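Local atomic coordinates of aminoacyltransferase FemA (PDB entry 1LRZ), a protein that adds the second and third glycines of the pentaglycine bridge of Staphylococcus aureus peptidoglycan, using glycyl-tRNA as the donor. Residues His87-Asn91 with Lys134-Phe140; Ser94-Lys98 with Ile398-Asn402; Arg101-Leu105 with Val405-Tyr409. All coordinates share one frame; numbering follows the deposited sequence.

Contact 1. Residues His87-Asn91 with Lys134-Phe140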
loop_
_atom_site.group_PDB
_atom_site.type_symbol
_atom_site.label_atom_id
_atom_site.label_comp_id
_atom_site.label_asym_id
_atom_site.label_seq_id
_atom_site.Cartn_x
_atom_site.Cartn_y
_atom_site.Cartn_z
ATOM N N HIS A 87 1.371 8.726 -28.524
ATOM C CA HIS A 87 1.063 8.063 -29.788
ATOM C C HIS A 87 2.302 7.341 -30.330
ATOM O O HIS A 87 2.249 6.157 -30.672
ATOM C CB HIS A 87 0.589 9.094 -30.807
ATOM C CG HIS A 87 0.150 8.499 -32.105
ATOM N ND1 HIS A 87 -1.157 8.149 -32.358
ATOM C CD2 HIS A 87 0.851 8.179 -33.220
ATOM C CE1 HIS A 87 -1.246 7.642 -33.574
ATOM N NE2 HIS A 87 -0.042 7.648 -34.118
ATOM N N PHE A 88 3.414 8.067 -30.402
ATOM C CA PHE A 88 4.674 7.517 -30.882
ATOM C C PHE A 88 5.081 6.285 -30.082
ATOM O O PHE A 88 5.486 5.269 -30.643
ATOM C CB PHE A 88 5.784 8.565 -30.761
ATOM C CG PHE A 88 7.135 8.082 -31.218
ATOM C CD1 PHE A 88 7.403 7.890 -32.572
ATOM C CD2 PHE A 88 8.136 7.814 -30.298
ATOM C CE1 PHE A 88 8.655 7.441 -32.999
ATOM C CE2 PHE A 88 9.387 7.364 -30.717
ATOM C CZ PHE A 88 9.645 7.178 -32.074
ATOM N N PHE A 89 4.984 6.377 -28.762
ATOM C CA PHE A 89 5.375 5.251 -27.923
ATOM C C PHE A 89 4.573 3.980 -28.167
ATOM O O PHE A 89 5.147 2.902 -28.312
ATOM C CB PHE A 89 5.280 5.599 -26.429
ATOM C CG PHE A 89 5.689 4.462 -25.530
ATOM C CD1 PHE A 89 4.774 3.484 -25.159
ATOM C CD2 PHE A 89 7.009 4.326 -25.122
ATOM C CE1 PHE A 89 5.171 2.386 -24.400
ATOM C CE2 PHE A 89 7.414 3.232 -24.365
ATOM C CZ PHE A 89 6.496 2.262 -24.004
ATOM N N PHE A 90 3.251 4.092 -28.194
ATOM C CA PHE A 90 2.439 2.904 -28.382
ATOM C C PHE A 90 2.526 2.306 -29.781
ATOM O O PHE A 90 2.377 1.100 -29.959
ATOM C CB PHE A 90 0.993 3.187 -27.967
ATOM C CG PHE A 90 0.810 3.236 -26.474
ATOM C CD1 PHE A 90 0.740 4.450 -25.800
ATOM C CD2 PHE A 90 0.784 2.055 -25.733
ATOM C CE1 PHE A 90 0.650 4.489 -24.404
ATOM C CE2 PHE A 90 0.696 2.078 -24.342
ATOM C CZ PHE A 90 0.629 3.305 -23.671
ATOM N N ASN A 91 2.803 3.146 -30.767
ATOM C CA ASN A 91 2.941 2.683 -32.136
ATOM C C ASN A 91 4.279 1.940 -32.233
ATOM O O ASN A 91 4.360 0.857 -32.811
ATOM C CB ASN A 91 2.928 3.879 -33.084
ATOM C CG ASN A 91 2.557 3.497 -34.494
ATOM O OD1 ASN A 91 1.523 2.876 -34.722
ATOM N ND2 ASN A 91 3.394 3.871 -35.453
ATOM N N LYS A 134 -7.522 7.177 -28.568
ATOM C CA LYS A 134 -6.211 6.986 -29.155
ATOM C C LYS A 134 -5.810 5.505 -29.144
ATOM O O LYS A 134 -5.305 4.993 -30.143
ATOM C CB LYS A 134 -5.166 7.827 -28.424
ATOM C CG LYS A 134 -3.737 7.556 -28.882
ATOM C CD LYS A 134 -2.938 8.833 -28.991
ATOM C CE LYS A 134 -3.479 9.705 -30.119
ATOM N NZ LYS A 134 -2.676 10.940 -30.311
ATOM N N MET A 135 -6.042 4.807 -28.037
ATOM C CA MET A 135 -5.675 3.392 -27.980
ATOM C C MET A 135 -6.500 2.618 -29.016
ATOM O O MET A 135 -5.978 1.767 -29.738
ATOM C CB MET A 135 -5.899 2.823 -26.567
ATOM C CG MET A 135 -4.848 3.285 -25.526
ATOM S SD MET A 135 -3.132 2.919 -25.989
ATOM C CE MET A 135 -2.630 4.411 -26.669
ATOM N N SER A 136 -7.791 2.924 -29.085
ATOM C CA SER A 136 -8.674 2.271 -30.044
ATOM C C SER A 136 -8.142 2.477 -31.471
ATOM O O SER A 136 -8.039 1.524 -32.243
ATOM C CB SER A 136 -10.085 2.848 -29.924
ATOM O OG SER A 136 -10.998 2.104 -30.701
ATOM N N ASN A 137 -7.798 3.717 -31.816
ATOM C CA ASN A 137 -7.266 4.010 -33.147
ATOM C C ASN A 137 -5.999 3.208 -33.449
ATOM O O ASN A 137 -5.706 2.922 -34.606
ATOM C CB ASN A 137 -6.941 5.496 -33.298
ATOM C CG ASN A 137 -8.167 6.373 -33.197
ATOM O OD1 ASN A 137 -9.240 6.019 -33.690
ATOM N ND2 ASN A 137 -8.014 7.535 -32.571
ATOM N N LEU A 138 -5.244 2.867 -32.408
ATOM C CA LEU A 138 -4.014 2.104 -32.574
ATOM C C LEU A 138 -4.210 0.590 -32.447
ATOM O O LEU A 138 -3.236 -0.161 -32.421
ATOM C CB LEU A 138 -2.960 2.574 -31.564
ATOM C CG LEU A 138 -2.434 3.992 -31.777
ATOM C CD1 LEU A 138 -1.347 4.297 -30.766
ATOM C CD2 LEU A 138 -1.874 4.117 -33.194
ATOM N N GLY A 139 -5.458 0.142 -32.359
ATOM C CA GLY A 139 -5.714 -1.286 -32.250
ATOM C C GLY A 139 -5.707 -1.849 -30.837
ATOM O O GLY A 139 -5.886 -3.056 -30.640
ATOM N N PHE A 140 -5.489 -0.988 -29.847
ATOM C CA PHE A 140 -5.495 -1.433 -28.453
ATOM C C PHE A 140 -6.945 -1.400 -27.972
ATOM O O PHE A 140 -7.479 -0.334 -27.678
ATOM C CB PHE A 140 -4.636 -0.511 -27.569
ATOM C CG PHE A 140 -3.154 -0.667 -27.781
ATOM C CD1 PHE A 140 -2.505 0.021 -28.801
ATOM C CD2 PHE A 140 -2.417 -1.533 -26.982
ATOM C CE1 PHE A 140 -1.139 -0.151 -29.026
ATOM C CE2 PHE A 140 -1.052 -1.717 -27.195
ATOM C CZ PHE A 140 -0.413 -1.027 -28.219
#
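Phe90 lies between Met135 on one ring face and Phe89 of its own helix on the other. The Met135 sulfur sits almost squarely above the ring, SD being 4.0 Å from the Phe90 centroid and 10° off the ring normal, a Met-aromatic contact. The bends of the methionine chain at chi2 and chi3 carry the methyl over the same face, where CE comes within 3.5 Å of Phe90 CD1 and adds a CH-pi contact. Phe140 meets Phe90 quite differently: the edge of Phe90 points into the Phe140 face, a T-shaped pair with centroids 5.6 Å apart and planes at 75°. Phe140 reaches this spot because helix 130-137 ends in a Schellman motif. Gly139, with positive phi, is its C-prime residue, and the Phe140 N to Met135 O and Gly139 N to Ser136 O bonds close the turn. Phe140 and Met135 both also rest on Ile107 of strand 102-107, so the two helices pack against each other on top of the sheet. Leu138 spreads its two methyls along helix 83-98, CD1 reaching Phe90 CB at 3.8 Å and CD2 reaching His87 CE1 at 3.6 Å. Lys134 comes to the imidazole from the edge, near its plane, with CE 3.6 Å from His87 ND1. That nitrogen is buried by the contact and has no hydrogen-bonding partner in the model.

Contact 2. Residues Ser94-Lys98 with Ile398-Asn402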
loop_
_atom_site.group_PDB
_atom_site.type_symbol
_atom_site.label_atom_id
_atom_site.label_comp_id
_atom_site.label_asym_id
_atom_site.label_seq_id
_atom_site.Cartn_x
_atom_site.Cartn_y
_atom_site.Cartn_z
ATOM N N SER A 94 4.241 -1.467 -30.501
ATOM C CA SER A 94 3.590 -2.465 -31.334
ATOM C C SER A 94 4.620 -3.046 -32.304
ATOM O O SER A 94 4.733 -4.263 -32.437
ATOM C CB SER A 94 2.440 -1.835 -32.124
ATOM O OG SER A 94 1.405 -1.407 -31.255
ATOM N N LYS A 95 5.373 -2.169 -32.970
ATOM C CA LYS A 95 6.401 -2.600 -33.919
ATOM C C LYS A 95 7.451 -3.432 -33.197
ATOM O O LYS A 95 7.950 -4.436 -33.715
ATOM C CB LYS A 95 7.091 -1.398 -34.552
ATOM C CG LYS A 95 6.192 -0.478 -35.351
ATOM C CD LYS A 95 7.010 0.670 -35.938
ATOM C CE LYS A 95 6.119 1.699 -36.617
ATOM N NZ LYS A 95 6.917 2.850 -37.133
ATOM N N TYR A 96 7.792 -2.996 -31.993
ATOM C CA TYR A 96 8.784 -3.691 -31.193
ATOM C C TYR A 96 8.338 -5.117 -30.865
ATOM O O TYR A 96 9.083 -6.072 -31.097
ATOM C CB TYR A 96 9.044 -2.933 -29.886
ATOM C CG TYR A 96 10.103 -3.579 -29.035
ATOM C CD1 TYR A 96 11.462 -3.347 -29.281
ATOM C CD2 TYR A 96 9.754 -4.448 -28.004
ATOM C CE1 TYR A 96 12.450 -3.970 -28.515
ATOM C CE2 TYR A 96 10.723 -5.075 -27.237
ATOM C CZ TYR A 96 12.069 -4.831 -27.498
ATOM O OH TYR A 96 13.032 -5.449 -26.738
ATOM N N VAL A 97 7.130 -5.282 -30.335
ATOM C CA VAL A 97 6.718 -6.634 -29.990
ATOM C C VAL A 97 6.522 -7.522 -31.218
ATOM O O VAL A 97 6.614 -8.741 -31.105
ATOM C CB VAL A 97 5.447 -6.661 -29.111
ATOM C CG1 VAL A 97 5.739 -5.964 -27.777
ATOM C CG2 VAL A 97 4.274 -6.015 -29.844
ATOM N N LYS A 98 6.277 -6.924 -32.383
ATOM C CA LYS A 98 6.106 -7.715 -33.604
ATOM C C LYS A 98 7.439 -8.311 -34.033
ATOM O O LYS A 98 7.490 -9.227 -34.853
ATOM C CB LYS A 98 5.531 -6.867 -34.735
ATOM C CG LYS A 98 4.072 -6.486 -34.529
ATOM C CD LYS A 98 3.581 -5.507 -35.593
ATOM C CE LYS A 98 2.136 -5.089 -35.311
ATOM N NZ LYS A 98 1.600 -4.148 -36.330
ATOM N N ILE A 398 -5.908 -4.513 -24.913
ATOM C CA ILE A 398 -5.257 -5.627 -25.575
ATOM C C ILE A 398 -5.190 -5.399 -27.075
ATOM O O ILE A 398 -6.184 -5.043 -27.702
ATOM C CB ILE A 398 -6.026 -6.932 -25.276
ATOM C CG1 ILE A 398 -5.805 -7.321 -23.812
ATOM C CG2 ILE A 398 -5.595 -8.046 -26.229
ATOM C CD1 ILE A 398 -6.702 -8.438 -23.332
ATOM N N LYS A 399 -4.003 -5.565 -27.644
ATOM C CA LYS A 399 -3.850 -5.414 -29.076
ATOM C C LYS A 399 -3.417 -6.753 -29.648
ATOM O O LYS A 399 -2.280 -7.194 -29.449
ATOM C CB LYS A 399 -2.813 -4.360 -29.440
ATOM C CG LYS A 399 -2.641 -4.263 -30.955
ATOM C CD LYS A 399 -1.645 -3.212 -31.381
ATOM C CE LYS A 399 -1.648 -3.073 -32.897
ATOM N NZ LYS A 399 -0.803 -1.939 -33.330
ATOM N N PRO A 400 -4.331 -7.437 -30.341
ATOM C CA PRO A 400 -4.012 -8.738 -30.940
ATOM C C PRO A 400 -3.053 -8.490 -32.100
ATOM O O PRO A 400 -3.313 -7.609 -32.919
ATOM C CB PRO A 400 -5.369 -9.232 -31.440
ATOM C CG PRO A 400 -6.355 -8.513 -30.575
ATOM C CD PRO A 400 -5.764 -7.131 -30.481
ATOM N N ILE A 401 -1.954 -9.240 -32.172
ATOM C CA ILE A 401 -0.999 -9.070 -33.270
ATOM C C ILE A 401 -1.337 -10.012 -34.434
ATOM O O ILE A 401 -1.255 -9.623 -35.601
ATOM C CB ILE A 401 0.442 -9.316 -32.800
ATOM C CG1 ILE A 401 0.793 -8.321 -31.681
ATOM C CG2 ILE A 401 1.401 -9.169 -33.980
ATOM C CD1 ILE A 401 0.693 -6.871 -32.099
ATOM N N ASN A 402 -1.699 -11.254 -34.113
ATOM C CA ASN A 402 -2.108 -12.232 -35.124
ATOM C C ASN A 402 -3.535 -12.634 -34.730
ATOM O O ASN A 402 -3.748 -13.564 -33.937
ATOM C CB ASN A 402 -1.198 -13.458 -35.109
ATOM C CG ASN A 402 -1.504 -14.415 -36.251
ATOM O OD1 ASN A 402 -2.669 -14.688 -36.548
ATOM N ND2 ASN A 402 -0.459 -14.933 -36.890
HETATM O O HOH W 1 -0.382 -1.779 -35.798
#
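Helix 83-98 is the connecting helix of a beta-alpha-beta crossover between the parallel neighbours 67-78 and 102-107, and its C-terminal part meets Lys399 of strand 397-400 and Ile401 just after it. Lys399 stretches across to the helix with its chain fully extended beyond CG, CG lying anti to the backbone N (chi1 178°). Its ammonium group comes to rest beside Ser94, and the Lys399 NZ to Ser94 OG hydrogen bond is weak, at 3.1 Å. The chief partner of that NZ is the carbonyl O of Leu138, while Ser94 OG is itself hydrogen-bonded to Phe90 O one turn back in the helix. The aliphatic part of the lysine shares in the contact, Lys399 CD lying 3.5 Å from Ser94 OG. A second lysine approaches from the helix: Lys98 NZ stands 4.4 Å from Lys399 NZ. One water accepts from both, at 3.1 Å from Lys98 NZ but at a doubtfully short 2.5 Å from Lys399 NZ. Nearer the backbones, the contact turns apolar. The Lys98 chain runs over Ile401, with CG 3.8 Å from Ile401 CG2 and CE 3.9 Å from Ile401 CD1, and Val97 CG2 approaches the same CD1 more loosely at 4.3 Å. Val97 and Ile401 both also touch Cys102. Strand 397-400 pairs through its backbone with strand 102-107, and just beyond Ile401 the N-cap residue Asn402 starts helix 403-411.

Contact 3. Residues Arg101-Leu105 with Val405-Tyr409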
loop_
_atom_site.group_PDB
_atom_site.type_symbol
_atom_site.label_atom_id
_atom_site.label_comp_id
_atom_site.label_asym_id
_atom_site.label_seq_id
_atom_site.Cartn_x
_atom_site.Cartn_y
_atom_site.Cartn_z
ATOM N N ARG A 101 7.783 -12.056 -32.036
ATOM C CA ARG A 101 6.729 -13.061 -32.184
ATOM C C ARG A 101 5.580 -12.901 -31.189
ATOM O O ARG A 101 5.073 -13.877 -30.627
ATOM C CB ARG A 101 7.345 -14.466 -32.059
ATOM C CG ARG A 101 8.474 -14.732 -33.077
ATOM C CD ARG A 101 9.051 -16.163 -33.025
ATOM N NE ARG A 101 9.977 -16.376 -34.138
ATOM C CZ ARG A 101 10.475 -17.555 -34.504
ATOM N NH1 ARG A 101 11.312 -17.627 -35.538
ATOM N NH2 ARG A 101 10.143 -18.662 -33.842
ATOM N N CYS A 102 5.161 -11.660 -30.983
ATOM C CA CYS A 102 4.074 -11.408 -30.066
ATOM C C CYS A 102 2.758 -11.858 -30.683
ATOM O O CYS A 102 2.515 -11.641 -31.874
ATOM C CB CYS A 102 4.012 -9.915 -29.739
ATOM S SG CYS A 102 2.636 -9.464 -28.665
ATOM N N LEU A 103 1.917 -12.498 -29.875
ATOM C CA LEU A 103 0.598 -12.934 -30.316
ATOM C C LEU A 103 -0.380 -11.808 -29.979
ATOM O O LEU A 103 -1.259 -11.472 -30.774
ATOM C CB LEU A 103 0.164 -14.208 -29.585
ATOM C CG LEU A 103 -1.297 -14.597 -29.832
ATOM C CD1 LEU A 103 -1.565 -14.745 -31.332
ATOM C CD2 LEU A 103 -1.601 -15.904 -29.100
ATOM N N TYR A 104 -0.245 -11.260 -28.772
ATOM C CA TYR A 104 -1.066 -10.135 -28.334
ATOM C C TYR A 104 -0.350 -9.364 -27.235
ATOM O O TYR A 104 0.374 -9.946 -26.428
ATOM C CB TYR A 104 -2.465 -10.581 -27.873
ATOM C CG TYR A 104 -2.540 -11.351 -26.577
ATOM C CD1 TYR A 104 -3.094 -10.775 -25.429
ATOM C CD2 TYR A 104 -2.131 -12.672 -26.516
ATOM C CE1 TYR A 104 -3.247 -11.519 -24.247
ATOM C CE2 TYR A 104 -2.271 -13.426 -25.349
ATOM C CZ TYR A 104 -2.832 -12.845 -24.220
ATOM O OH TYR A 104 -2.971 -13.601 -23.081
ATOM N N LEU A 105 -0.539 -8.046 -27.249
ATOM C CA LEU A 105 0.085 -7.130 -26.302
ATOM C C LEU A 105 -0.968 -6.595 -25.336
ATOM O O LEU A 105 -1.982 -6.028 -25.750
ATOM C CB LEU A 105 0.745 -5.981 -27.065
ATOM C CG LEU A 105 1.217 -4.747 -26.288
ATOM C CD1 LEU A 105 2.229 -5.143 -25.222
ATOM C CD2 LEU A 105 1.820 -3.751 -27.273
ATOM N N VAL A 405 -4.918 -16.477 -34.941
ATOM C CA VAL A 405 -4.283 -17.308 -33.917
ATOM C C VAL A 405 -4.779 -16.888 -32.535
ATOM O O VAL A 405 -5.025 -17.734 -31.663
ATOM C CB VAL A 405 -2.734 -17.209 -33.974
ATOM C CG1 VAL A 405 -2.119 -18.048 -32.858
ATOM C CG2 VAL A 405 -2.224 -17.686 -35.341
ATOM N N TYR A 406 -4.936 -15.581 -32.334
ATOM C CA TYR A 406 -5.419 -15.085 -31.051
ATOM C C TYR A 406 -6.865 -15.563 -30.831
ATOM O O TYR A 406 -7.266 -15.889 -29.707
ATOM C CB TYR A 406 -5.348 -13.560 -31.016
ATOM C CG TYR A 406 -5.805 -12.975 -29.697
ATOM C CD1 TYR A 406 -5.123 -13.265 -28.511
ATOM C CD2 TYR A 406 -6.929 -12.150 -29.632
ATOM C CE1 TYR A 406 -5.547 -12.744 -27.289
ATOM C CE2 TYR A 406 -7.369 -11.624 -28.414
ATOM C CZ TYR A 406 -6.673 -11.926 -27.246
ATOM O OH TYR A 406 -7.117 -11.428 -26.043
ATOM N N ALA A 407 -7.645 -15.612 -31.910
ATOM C CA ALA A 407 -9.027 -16.083 -31.817
ATOM C C ALA A 407 -9.036 -17.537 -31.336
ATOM O O ALA A 407 -9.829 -17.913 -30.470
ATOM C CB ALA A 407 -9.719 -15.970 -33.181
ATOM N N ALA A 408 -8.147 -18.357 -31.891
ATOM C CA ALA A 408 -8.073 -19.758 -31.486
ATOM C C ALA A 408 -7.655 -19.844 -30.017
ATOM O O ALA A 408 -8.183 -20.655 -29.252
ATOM C CB ALA A 408 -7.070 -20.509 -32.364
ATOM N N TYR A 409 -6.710 -18.987 -29.637
ATOM C CA TYR A 409 -6.189 -18.943 -28.276
ATOM C C TYR A 409 -7.269 -18.634 -27.239
ATOM O O TYR A 409 -7.315 -19.256 -26.171
ATOM C CB TYR A 409 -5.090 -17.887 -28.173
ATOM C CG TYR A 409 -4.599 -17.663 -26.765
ATOM C CD1 TYR A 409 -3.821 -18.625 -26.116
ATOM C CD2 TYR A 409 -4.918 -16.490 -26.073
ATOM C CE1 TYR A 409 -3.369 -18.424 -24.814
ATOM C CE2 TYR A 409 -4.472 -16.280 -24.770
ATOM C CZ TYR A 409 -3.696 -17.250 -24.149
ATOM O OH TYR A 409 -3.243 -17.041 -22.865
#
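One face of the Tyr104 ring is taken by Tyr406, whose CE1 stands 3.4 Å above the plane, offset toward the rim and nearest to Tyr104 CG. The two rings are tilted at 44° with centroids 4.7 Å apart, so the pair is oblique, neither a stack nor T-shaped, and Tyr69 also stacks with Tyr104. At the edge of the Tyr406 ring, near its plane, lies Leu103 CG. Tyr409 is the third member of this aromatic cluster and touches the phenol end of Tyr104, its CE2 coming 3.7 Å from Tyr104 CE2. These rings too are inclined, at 39°. The two hydroxyls are 3.5 Å apart, Tyr104 OH to Tyr409 OH, which makes at most a weak hydrogen bond. Tyr104 has its CG between the backbone N and the carbonyl carbon (chi1 70°), and this rotamer lays the ring against the helix where both tyrosines can touch it. Tyr406 and Tyr409 sit nearly one turn apart on helix 403-411 and both send their rings from the same side of the helix toward Tyr104. Leu103 fills in beside them: CD1 packs 3.7 Å from Val405 CG1 and also lies against the backbone N of Tyr406, while CD2 lies 4.1 Å from Tyr409 CB. Neighbouring residues Leu103 and Tyr104 both point at the helix, consistent with the corner the chain turns at 103. Helix 403-411 thus packs on the sheet where strands 67-78, 102-107 and 397-400 lie side by side. Phe67 of strand 67-78 meets Val405 and Leu103, Ile398 of strand 397-400 touches both Tyr104 and Tyr406, and Leu105 turns instead toward Leu93 of helix 83-98.

How the contacts relate
Contacts 1 and 2 share helix 83-98: its earlier turns meet helix 130-137, its last turn meets Lys399 and Ile401. Contact 3 brings in helix 403-411, which follows strand 397-400 directly. All three are partly buried: contact 1 centres on buried Phe90, Met135 and Phe140, contact 3 on buried Leu103 and Tyr104, while contact 2, the smallest, has exposed Lys98 at its margin. Contact 1 is mainly apolar and aromatic, with a polar rim at His87 and Lys134; contact 2 is lysine-rich; contact 3 is built from obliquely meeting tyrosines. Lys399 NZ of contact 2 is hydrogen-bonded to Leu138 O of contact 1, and backbone pairing of Ile401 with Leu103 and Lys399 with Leu105 ties contact 2 to contact 3.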